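Local coordinates for protein copper-containing nitrite reductase (Hyphomicrobium denitrificans 1NES1, PDB 6TFO) that probably reduces nitrite to nitric oxide with electrons from cytochrome c, using copper ions bound in its cupredoxin domains, at residues H27-G37 against E66-E76; A39-G47 against Y116-M127. One frame throughout, in Å; residues are numbered along the deposited sequence.

Contact 1 (H27-G37 against E66-E76)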
loop_
_atom_site.group_PDB
_atom_site.type_symbol
_atom_site.label_atom_id
_atom_site.label_comp_id
_atom_site.label_asym_id
_atom_site.label_seq_id
_atom_site.Cartn_x
_atom_site.Cartn_y
_atom_site.Cartn_z
ATOM N N HIS C 27 0.253 -42.735 10.490
ATOM C CA HIS C 27 1.551 -42.224 9.978
ATOM C C HIS C 27 1.353 -40.774 9.535
ATOM O O HIS C 27 2.360 -40.176 9.135
ATOM C CB HIS C 27 2.097 -43.114 8.850
ATOM C CG HIS C 27 2.958 -42.413 7.841
ATOM N ND1 HIS C 27 2.516 -41.306 7.121
ATOM C CD2 HIS C 27 4.212 -42.666 7.400
ATOM C CE1 HIS C 27 3.466 -40.897 6.306
ATOM N NE2 HIS C 27 4.515 -41.717 6.458
ATOM N N ALA C 28 0.104 -40.289 9.545
ATOM C CA ALA C 28 -0.362 -38.933 9.156
ATOM C C ALA C 28 0.476 -37.846 9.825
ATOM O O ALA C 28 0.397 -37.714 11.044
ATOM C CB ALA C 28 -1.805 -38.788 9.575
ATOM N N PRO C 29 1.281 -37.035 9.092
ATOM C CA PRO C 29 2.270 -36.185 9.750
ATOM C C PRO C 29 1.592 -35.032 10.508
ATOM O O PRO C 29 0.642 -34.482 9.995
ATOM C CB PRO C 29 3.159 -35.682 8.603
ATOM C CG PRO C 29 2.245 -35.717 7.382
ATOM C CD PRO C 29 1.302 -36.887 7.625
ATOM N N VAL C 30 2.087 -34.702 11.707
ATOM C CA VAL C 30 1.766 -33.426 12.417
ATOM C C VAL C 30 2.565 -32.316 11.730
ATOM O O VAL C 30 3.820 -32.422 11.699
ATOM C CB VAL C 30 2.111 -33.526 13.903
ATOM C CG1 VAL C 30 1.780 -32.237 14.639
ATOM C CG2 VAL C 30 1.426 -34.729 14.522
ATOM N N VAL C 31 1.882 -31.323 11.159
ATOM C CA VAL C 31 2.558 -30.239 10.377
ATOM C C VAL C 31 2.548 -28.908 11.161
ATOM O O VAL C 31 1.537 -28.549 11.789
ATOM C CB VAL C 31 2.015 -30.086 8.940
ATOM C CG1 VAL C 31 1.357 -31.359 8.450
ATOM C CG2 VAL C 31 1.102 -28.888 8.775
ATOM N N PHE C 32 3.681 -28.220 11.106
ATOM C CA PHE C 32 3.920 -26.859 11.642
ATOM C C PHE C 32 4.556 -26.030 10.522
ATOM O O PHE C 32 5.539 -26.517 9.906
ATOM C CB PHE C 32 4.839 -26.930 12.866
ATOM C CG PHE C 32 4.306 -27.767 14.000
ATOM C CD1 PHE C 32 3.241 -27.329 14.775
ATOM C CD2 PHE C 32 4.878 -28.994 14.307
ATOM C CE1 PHE C 32 2.769 -28.087 15.840
ATOM C CE2 PHE C 32 4.388 -29.762 15.352
ATOM C CZ PHE C 32 3.323 -29.311 16.104
ATOM N N THR C 33 4.018 -24.839 10.274
ATOM C CA THR C 33 4.612 -23.830 9.354
ATOM C C THR C 33 5.251 -22.690 10.174
ATOM O O THR C 33 4.575 -22.110 11.056
ATOM C CB THR C 33 3.555 -23.351 8.350
ATOM O OG1 THR C 33 2.973 -24.511 7.757
ATOM C CG2 THR C 33 4.135 -22.480 7.262
ATOM N N LEU C 34 6.527 -22.399 9.922
ATOM C CA LEU C 34 7.254 -21.280 10.569
ATOM C C LEU C 34 7.662 -20.282 9.490
ATOM O O LEU C 34 8.232 -20.720 8.475
ATOM C CB LEU C 34 8.490 -21.803 11.298
ATOM C CG LEU C 34 8.245 -22.845 12.385
ATOM C CD1 LEU C 34 9.575 -23.205 13.059
ATOM C CD2 LEU C 34 7.240 -22.368 13.424
ATOM N N ARG C 35 7.367 -18.998 9.724
ATOM C CA ARG C 35 7.872 -17.850 8.931
ATOM C C ARG C 35 8.935 -17.140 9.782
ATOM O O ARG C 35 8.669 -16.863 10.965
ATOM C CB ARG C 35 6.702 -16.959 8.503
ATOM C CG ARG C 35 7.099 -15.747 7.677
ATOM C CD ARG C 35 5.910 -15.028 7.060
ATOM N NE ARG C 35 5.583 -15.682 5.798
ATOM C CZ ARG C 35 4.453 -16.336 5.512
ATOM N NH1 ARG C 35 3.449 -16.399 6.378
ATOM N NH2 ARG C 35 4.325 -16.896 4.321
ATOM N N THR C 36 10.116 -16.897 9.218
ATOM C CA THR C 36 11.161 -16.079 9.871
ATOM C C THR C 36 10.690 -14.619 9.857
ATOM O O THR C 36 9.968 -14.236 8.928
ATOM C CB THR C 36 12.523 -16.239 9.191
ATOM O OG1 THR C 36 12.419 -15.664 7.888
ATOM C CG2 THR C 36 12.959 -17.680 9.108
ATOM N N GLY C 37 11.095 -13.831 10.853
ATOM C CA GLY C 37 10.852 -12.376 10.843
ATOM C C GLY C 37 11.435 -11.677 12.051
ATOM O O GLY C 37 12.369 -12.218 12.691
ATOM N N GLU C 66 4.931 -39.749 16.794
ATOM C CA GLU C 66 4.297 -39.033 15.658
ATOM C C GLU C 66 5.386 -38.657 14.646
ATOM O O GLU C 66 6.571 -38.518 15.028
ATOM C CB GLU C 66 3.524 -37.804 16.122
ATOM C CG GLU C 66 2.207 -38.123 16.816
ATOM C CD GLU C 66 1.392 -36.894 17.213
ATOM O OE1 GLU C 66 1.992 -35.870 17.510
ATOM O OE2 GLU C 66 0.162 -36.958 17.223
ATOM N N THR C 67 5.000 -38.581 13.373
ATOM C CA THR C 67 5.832 -38.020 12.282
ATOM C C THR C 67 5.577 -36.520 12.255
ATOM O O THR C 67 4.393 -36.123 12.269
ATOM C CB THR C 67 5.541 -38.670 10.928
ATOM O OG1 THR C 67 5.920 -40.043 11.030
ATOM C CG2 THR C 67 6.324 -38.063 9.784
ATOM N N VAL C 68 6.655 -35.739 12.239
ATOM C CA VAL C 68 6.603 -34.255 12.324
ATOM C C VAL C 68 7.108 -33.688 11.001
ATOM O O VAL C 68 8.178 -34.102 10.544
ATOM C CB VAL C 68 7.404 -33.759 13.534
ATOM C CG1 VAL C 68 7.366 -32.247 13.658
ATOM C CG2 VAL C 68 6.906 -34.413 14.815
ATOM N N GLN C 69 6.296 -32.833 10.388
ATOM C CA GLN C 69 6.657 -32.044 9.190
ATOM C C GLN C 69 6.724 -30.577 9.628
ATOM O O GLN C 69 5.740 -30.080 10.201
ATOM C CB GLN C 69 5.632 -32.237 8.076
ATOM C CG GLN C 69 6.004 -31.523 6.787
ATOM C CD GLN C 69 4.973 -31.700 5.699
ATOM O OE1 GLN C 69 4.381 -32.770 5.517
ATOM N NE2 GLN C 69 4.783 -30.641 4.930
ATOM N N ILE C 70 7.869 -29.938 9.413
ATOM C CA ILE C 70 8.077 -28.490 9.681
ATOM C C ILE C 70 8.342 -27.836 8.334
ATOM O O ILE C 70 9.325 -28.232 7.672
ATOM C CB ILE C 70 9.227 -28.268 10.675
ATOM C CG1 ILE C 70 8.850 -28.726 12.087
ATOM C CG2 ILE C 70 9.652 -26.816 10.652
ATOM C CD1 ILE C 70 10.041 -28.948 13.003
ATOM N N ASN C 71 7.469 -26.912 7.935
ATOM C CA ASN C 71 7.641 -26.064 6.724
ATOM C C ASN C 71 8.277 -24.732 7.138
ATOM O O ASN C 71 7.597 -23.952 7.851
ATOM C CB ASN C 71 6.303 -25.816 6.037
ATOM C CG ASN C 71 5.544 -27.098 5.780
ATOM O OD1 ASN C 71 6.094 -28.060 5.242
ATOM N ND2 ASN C 71 4.282 -27.121 6.184
ATOM N N LEU C 72 9.526 -24.474 6.740
ATOM C CA LEU C 72 10.190 -23.164 6.989
ATOM C C LEU C 72 10.000 -22.260 5.772
ATOM O O LEU C 72 10.371 -22.681 4.670
ATOM C CB LEU C 72 11.682 -23.346 7.274
ATOM C CG LEU C 72 12.419 -22.068 7.678
ATOM C CD1 LEU C 72 11.791 -21.452 8.921
ATOM C CD2 LEU C 72 13.894 -22.339 7.908
ATOM N N ILE C 73 9.471 -21.054 5.996
ATOM C CA ILE C 73 9.276 -20.002 4.960
ATOM C C ILE C 73 10.015 -18.740 5.415
ATOM O O ILE C 73 9.742 -18.245 6.538
ATOM C CB ILE C 73 7.781 -19.736 4.734
ATOM C CG1 ILE C 73 7.018 -21.045 4.529
ATOM C CG2 ILE C 73 7.582 -18.751 3.590
ATOM C CD1 ILE C 73 5.533 -20.873 4.332
ATOM N N ASN C 74 10.903 -18.239 4.558
ATOM C CA ASN C 74 11.671 -16.988 4.764
ATOM C C ASN C 74 10.710 -15.791 4.704
ATOM O O ASN C 74 10.069 -15.605 3.664
ATOM C CB ASN C 74 12.769 -16.891 3.716
ATOM C CG ASN C 74 13.765 -15.802 4.021
ATOM O OD1 ASN C 74 13.366 -14.697 4.374
ATOM N ND2 ASN C 74 15.046 -16.106 3.864
ATOM N N GLY C 75 10.611 -15.015 5.785
ATOM C CA GLY C 75 9.721 -13.836 5.890
ATOM C C GLY C 75 10.406 -12.554 5.427
ATOM O O GLY C 75 9.838 -11.867 4.549
ATOM N N GLU C 76 11.600 -12.251 5.953
ATOM C CA GLU C 76 12.209 -10.891 5.874
ATOM C C GLU C 76 13.453 -10.839 4.967
ATOM O O GLU C 76 13.793 -9.748 4.545
ATOM C CB GLU C 76 12.491 -10.387 7.286
ATOM C CG GLU C 76 13.842 -10.810 7.846
ATOM C CD GLU C 76 14.068 -12.310 7.911
ATOM O OE1 GLU C 76 13.148 -13.031 8.376
ATOM O OE2 GLU C 76 15.156 -12.743 7.478
HETATM O O HOH W 1 2.026 -38.837 12.701
#
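T36 and E76 meet just beyond the end of strand 67-73: T36 OG1 donates to E76 OE1 (2.8 Å), on the syn side and 20° out of the carboxylate plane, and accepts the nearly straight N-H of G75 N at 2.8 Å. With chi1 at 67°, the hydroxyl sits between the backbone N and the carbonyl carbon, directed at the loop that follows. E76 OE2 in turn bonds H80 NE2, making E76 the link between T36 and a copper ligand. Upstream, 30-37 and 67-73 run parallel, joined by a ladder from V30 N to T67 O (2.8 Å) as far as T36 N to I73 O (3.0 Å). This parallel pair lies at the middle of one sheet of a cupredoxin beta-sandwich. On the face of V30, F32 and L34, V68 CG1 comes to the edge of the F32 ring at CD2 (4.1 Å), and L72 CD1 reaches L34 CB; L60 and V62 of the other sheet pack on F32. On the reverse face N71, its OD1 hydrogen-bonded to T102 OG1, gives T33 OG1 a weak ND2 bond (3.3 Å), while T33 CG2 touches I73 CD1 at 3.6 Å. Y318 of the second subunit packs over Q69 and N71 there.

Contact 2 (A39-G47 against Y116-M127). With CU (copper (II) ion), chain L.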
loop_
_atom_site.group_PDB
_atom_site.type_symbol
_atom_site.label_atom_id
_atom_site.label_comp_id
_atom_site.label_asym_id
_atom_site.label_seq_id
_atom_site.Cartn_x
_atom_site.Cartn_y
_atom_site.Cartn_z
ATOM N N ALA C 39 10.026 -9.799 15.592
ATOM C CA ALA C 39 8.910 -9.641 16.546
ATOM C C ALA C 39 9.508 -9.549 17.950
ATOM O O ALA C 39 10.613 -10.100 18.156
ATOM C CB ALA C 39 7.940 -10.783 16.405
ATOM N N GLU C 40 8.858 -8.787 18.835
ATOM C CA GLU C 40 9.298 -8.606 20.243
ATOM C C GLU C 40 10.778 -8.217 20.256
ATOM O O GLU C 40 11.512 -8.755 21.121
ATOM C CB GLU C 40 9.050 -9.895 21.028
ATOM C CG GLU C 40 7.658 -10.459 20.800
ATOM C CD GLU C 40 7.329 -11.719 21.580
ATOM O OE1 GLU C 40 8.280 -12.342 22.154
ATOM O OE2 GLU C 40 6.113 -12.072 21.611
ATOM N N GLY C 41 11.192 -7.360 19.309
ATOM C CA GLY C 41 12.526 -6.723 19.272
ATOM C C GLY C 41 13.649 -7.682 18.932
ATOM O O GLY C 41 14.835 -7.290 19.112
ATOM N N ARG C 42 13.304 -8.877 18.422
ATOM C CA ARG C 42 14.272 -9.966 18.116
ATOM C C ARG C 42 14.010 -10.543 16.721
ATOM O O ARG C 42 12.893 -10.374 16.187
ATOM C CB ARG C 42 14.181 -11.036 19.207
ATOM C CG ARG C 42 15.001 -10.705 20.437
ATOM C CD ARG C 42 14.420 -11.265 21.715
ATOM N NE ARG C 42 14.141 -12.693 21.655
ATOM C CZ ARG C 42 12.935 -13.256 21.795
ATOM N NH1 ARG C 42 11.851 -12.520 22.002
ATOM N NH2 ARG C 42 12.820 -14.570 21.731
ATOM N N MET C 43 15.029 -11.181 16.151
ATOM C CA MET C 43 14.900 -12.025 14.938
ATOM C C MET C 43 14.418 -13.412 15.379
ATOM O O MET C 43 15.141 -14.069 16.168
ATOM C CB MET C 43 16.247 -12.149 14.233
ATOM C CG MET C 43 16.133 -12.559 12.800
ATOM S SD MET C 43 17.811 -12.576 12.115
ATOM C CE MET C 43 17.518 -11.545 10.683
ATOM N N VAL C 44 13.228 -13.820 14.927
ATOM C CA VAL C 44 12.498 -14.993 15.491
ATOM C C VAL C 44 11.876 -15.861 14.389
ATOM O O VAL C 44 11.913 -15.507 13.186
ATOM C CB VAL C 44 11.411 -14.547 16.484
ATOM C CG1 VAL C 44 12.022 -13.821 17.670
ATOM C CG2 VAL C 44 10.333 -13.710 15.808
ATOM N N TYR C 45 11.327 -16.987 14.827
ATOM C CA TYR C 45 10.354 -17.787 14.062
ATOM C C TYR C 45 8.967 -17.319 14.501
ATOM O O TYR C 45 8.771 -17.063 15.702
ATOM C CB TYR C 45 10.560 -19.276 14.337
ATOM C CG TYR C 45 11.897 -19.855 13.950
ATOM C CD1 TYR C 45 12.180 -20.210 12.643
ATOM C CD2 TYR C 45 12.833 -20.167 14.914
ATOM C CE1 TYR C 45 13.381 -20.809 12.297
ATOM C CE2 TYR C 45 14.038 -20.761 14.589
ATOM C CZ TYR C 45 14.309 -21.090 13.278
ATOM O OH TYR C 45 15.506 -21.662 12.968
ATOM N N ILE C 46 8.054 -17.178 13.546
ATOM C CA ILE C 46 6.624 -16.871 13.813
ATOM C C ILE C 46 5.766 -18.013 13.258
ATOM O O ILE C 46 5.939 -18.377 12.077
ATOM C CB ILE C 46 6.236 -15.510 13.217
ATOM C CG1 ILE C 46 7.261 -14.434 13.569
ATOM C CG2 ILE C 46 4.834 -15.125 13.678
ATOM C CD1 ILE C 46 7.285 -13.273 12.604
ATOM N N GLY C 47 4.867 -18.551 14.086
ATOM C CA GLY C 47 3.925 -19.617 13.699
ATOM C C GLY C 47 2.918 -19.123 12.675
ATOM O O GLY C 47 2.488 -17.949 12.776
ATOM N N TYR C 116 16.322 -24.274 16.207
ATOM C CA TYR C 116 17.100 -23.019 16.126
ATOM C C TYR C 116 17.674 -22.835 14.722
ATOM O O TYR C 116 17.762 -23.797 13.949
ATOM C CB TYR C 116 18.204 -23.049 17.181
ATOM C CG TYR C 116 19.286 -24.045 16.888
ATOM C CD1 TYR C 116 20.373 -23.692 16.110
ATOM C CD2 TYR C 116 19.208 -25.348 17.360
ATOM C CE1 TYR C 116 21.371 -24.606 15.813
ATOM C CE2 TYR C 116 20.206 -26.271 17.079
ATOM C CZ TYR C 116 21.285 -25.904 16.292
ATOM O OH TYR C 116 22.269 -26.800 16.001
ATOM N N CYS C 117 18.057 -21.604 14.402
ATOM C CA CYS C 117 18.739 -21.240 13.144
ATOM C C CYS C 117 20.243 -21.340 13.387
ATOM O O CYS C 117 20.712 -20.838 14.404
ATOM C CB CYS C 117 18.349 -19.839 12.690
ATOM S SG CYS C 117 19.199 -19.344 11.173
ATOM N N SER C 118 20.975 -21.988 12.495
ATOM C CA SER C 118 22.433 -22.231 12.648
ATOM C C SER C 118 23.230 -21.123 11.959
ATOM O O SER C 118 24.446 -21.168 12.073
ATOM C CB SER C 118 22.821 -23.572 12.084
ATOM O OG SER C 118 22.684 -23.572 10.673
ATOM N N LEU C 119 22.590 -20.203 11.233
ATOM C CA LEU C 119 23.326 -19.098 10.550
ATOM C C LEU C 119 24.053 -18.223 11.591
ATOM O O LEU C 119 23.608 -18.057 12.722
ATOM C CB LEU C 119 22.363 -18.287 9.679
ATOM C CG LEU C 119 22.161 -18.775 8.235
ATOM C CD1 LEU C 119 23.482 -18.907 7.473
ATOM C CD2 LEU C 119 21.406 -20.094 8.207
ATOM N N PRO C 120 25.235 -17.668 11.265
ATOM C CA PRO C 120 26.041 -16.941 12.246
ATOM C C PRO C 120 25.236 -15.896 13.026
ATOM O O PRO C 120 24.661 -15.000 12.421
ATOM C CB PRO C 120 27.139 -16.268 11.395
ATOM C CG PRO C 120 27.272 -17.173 10.175
ATOM C CD PRO C 120 25.866 -17.693 9.927
ATOM N N GLY C 121 25.167 -16.080 14.341
ATOM C CA GLY C 121 24.548 -15.115 15.261
ATOM C C GLY C 121 23.032 -15.223 15.366
ATOM O O GLY C 121 22.491 -14.597 16.285
ATOM N N HIS C 122 22.339 -15.947 14.478
ATOM C CA HIS C 122 20.856 -15.865 14.352
ATOM C C HIS C 122 20.210 -16.466 15.600
ATOM O O HIS C 122 19.140 -15.975 16.014
ATOM C CB HIS C 122 20.366 -16.514 13.054
ATOM C CG HIS C 122 20.607 -15.657 11.856
ATOM N ND1 HIS C 122 19.744 -15.629 10.786
ATOM C CD2 HIS C 122 21.595 -14.783 11.564
ATOM C CE1 HIS C 122 20.200 -14.781 9.877
ATOM N NE2 HIS C 122 21.322 -14.235 10.343
ATOM N N ARG C 123 20.838 -17.479 16.198
ATOM C CA ARG C 123 20.293 -18.128 17.416
ATOM C C ARG C 123 20.386 -17.128 18.583
ATOM O O ARG C 123 19.364 -16.894 19.262
ATOM C CB ARG C 123 21.039 -19.428 17.703
ATOM C CG ARG C 123 20.408 -20.256 18.817
ATOM C CD ARG C 123 21.182 -21.533 19.065
ATOM N NE ARG C 123 20.432 -22.450 19.915
ATOM C CZ ARG C 123 20.751 -23.728 20.126
ATOM N NH1 ARG C 123 20.001 -24.459 20.932
ATOM N NH2 ARG C 123 21.808 -24.268 19.530
ATOM N N GLN C 124 21.574 -16.564 18.790
ATOM C CA GLN C 124 21.842 -15.472 19.768
ATOM C C GLN C 124 20.817 -14.337 19.551
ATOM O O GLN C 124 20.305 -13.810 20.540
ATOM C CB GLN C 124 23.280 -14.940 19.639
ATOM C CG GLN C 124 24.396 -15.964 19.852
ATOM C CD GLN C 124 24.962 -16.537 18.561
ATOM O OE1 GLN C 124 24.281 -17.204 17.760
ATOM N NE2 GLN C 124 26.241 -16.277 18.343
ATOM N N ALA C 125 20.501 -13.980 18.302
ATOM C CA ALA C 125 19.598 -12.856 17.943
ATOM C C ALA C 125 18.130 -13.164 18.276
ATOM O O ALA C 125 17.315 -12.236 18.211
ATOM C CB ALA C 125 19.769 -12.528 16.488
ATOM N N GLY C 126 17.790 -14.422 18.579
ATOM C CA GLY C 126 16.449 -14.851 19.042
ATOM C C GLY C 126 15.849 -16.035 18.287
ATOM O O GLY C 126 14.740 -16.463 18.686
ATOM N N MET C 127 16.501 -16.554 17.236
ATOM C CA MET C 127 15.889 -17.626 16.389
ATOM C C MET C 127 16.025 -18.980 17.098
ATOM O O MET C 127 16.991 -19.726 16.827
ATOM C CB MET C 127 16.519 -17.668 14.996
ATOM C CG MET C 127 16.244 -16.411 14.214
ATOM S SD MET C 127 16.442 -16.624 12.454
ATOM C CE MET C 127 14.870 -17.342 11.998
HETATM CU CU CU L . 18.242 -17.442 10.733
#
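M43 and V44 of strand 42-47 run beside G126 and M127, where the loop that leaves Y116 comes back toward the sheet. One backbone hydrogen bond joins the segments, M43 N to A125 O (3.3 Å), bent at 138° and with the donor well above the carbonyl plane. A type I turn from R123 to G126 presents that carbonyl, and G126, lacking a side chain, brings its C to 3.0 Å from M43 O. The M43 side chain runs extended to SD, its CG anti to the backbone N (chi1 -160°), which carries the sulfur over one face of the H122 ring, 4.0 Å from the centroid. L119 CB covers the opposite face, so the imidazole lies between the two. On the way M43 CG passes M127 SD at 4.1 Å. M127 bends at its last torsion and lays CE on the Y45 ring, 4.0 Å from its centroid and 17° off the normal, a CH-pi contact; SD stands farther above the same ring, as a Met-aromatic pair. The edge of Y45 faces the start of the loop: OH lies 3.4 Å from C117 CB and is hydrogen-bonded to D81 O. Inside the loop C117 SG accepts the N-H of L119, a bond that would be expected to draw charge from the thiolate. The copper is held by C117 SG (2.2 Å), H122 ND1 (2.4 Å) and M127 SD, with H80 as fourth ligand: the Cys-His-Met ligand loop of a type 1 blue copper site in a cupredoxin domain.

In the fold
Strand 30-39 turns directly into 42-48, so contacts 1 and 2 share one sheet, their centres 16 Å apart. Antiparallel pairing ties them, R35 O to I46 N at 2.7 Å and G37 O to V44 N at 2.9 Å, both probable hydrogen bonds. Side chains meet as well: T36 CG2 of contact 1 packs on M127 CE of contact 2 at 3.5 Å, and the T36 side chain comes within about 6 Å of the copper. The two contacts thus reach the same metal by different routes: contact 2 holds C117, H122 and M127, whereas contact 1 lies in the second shell, through T36 against M127 and E76 beside H80.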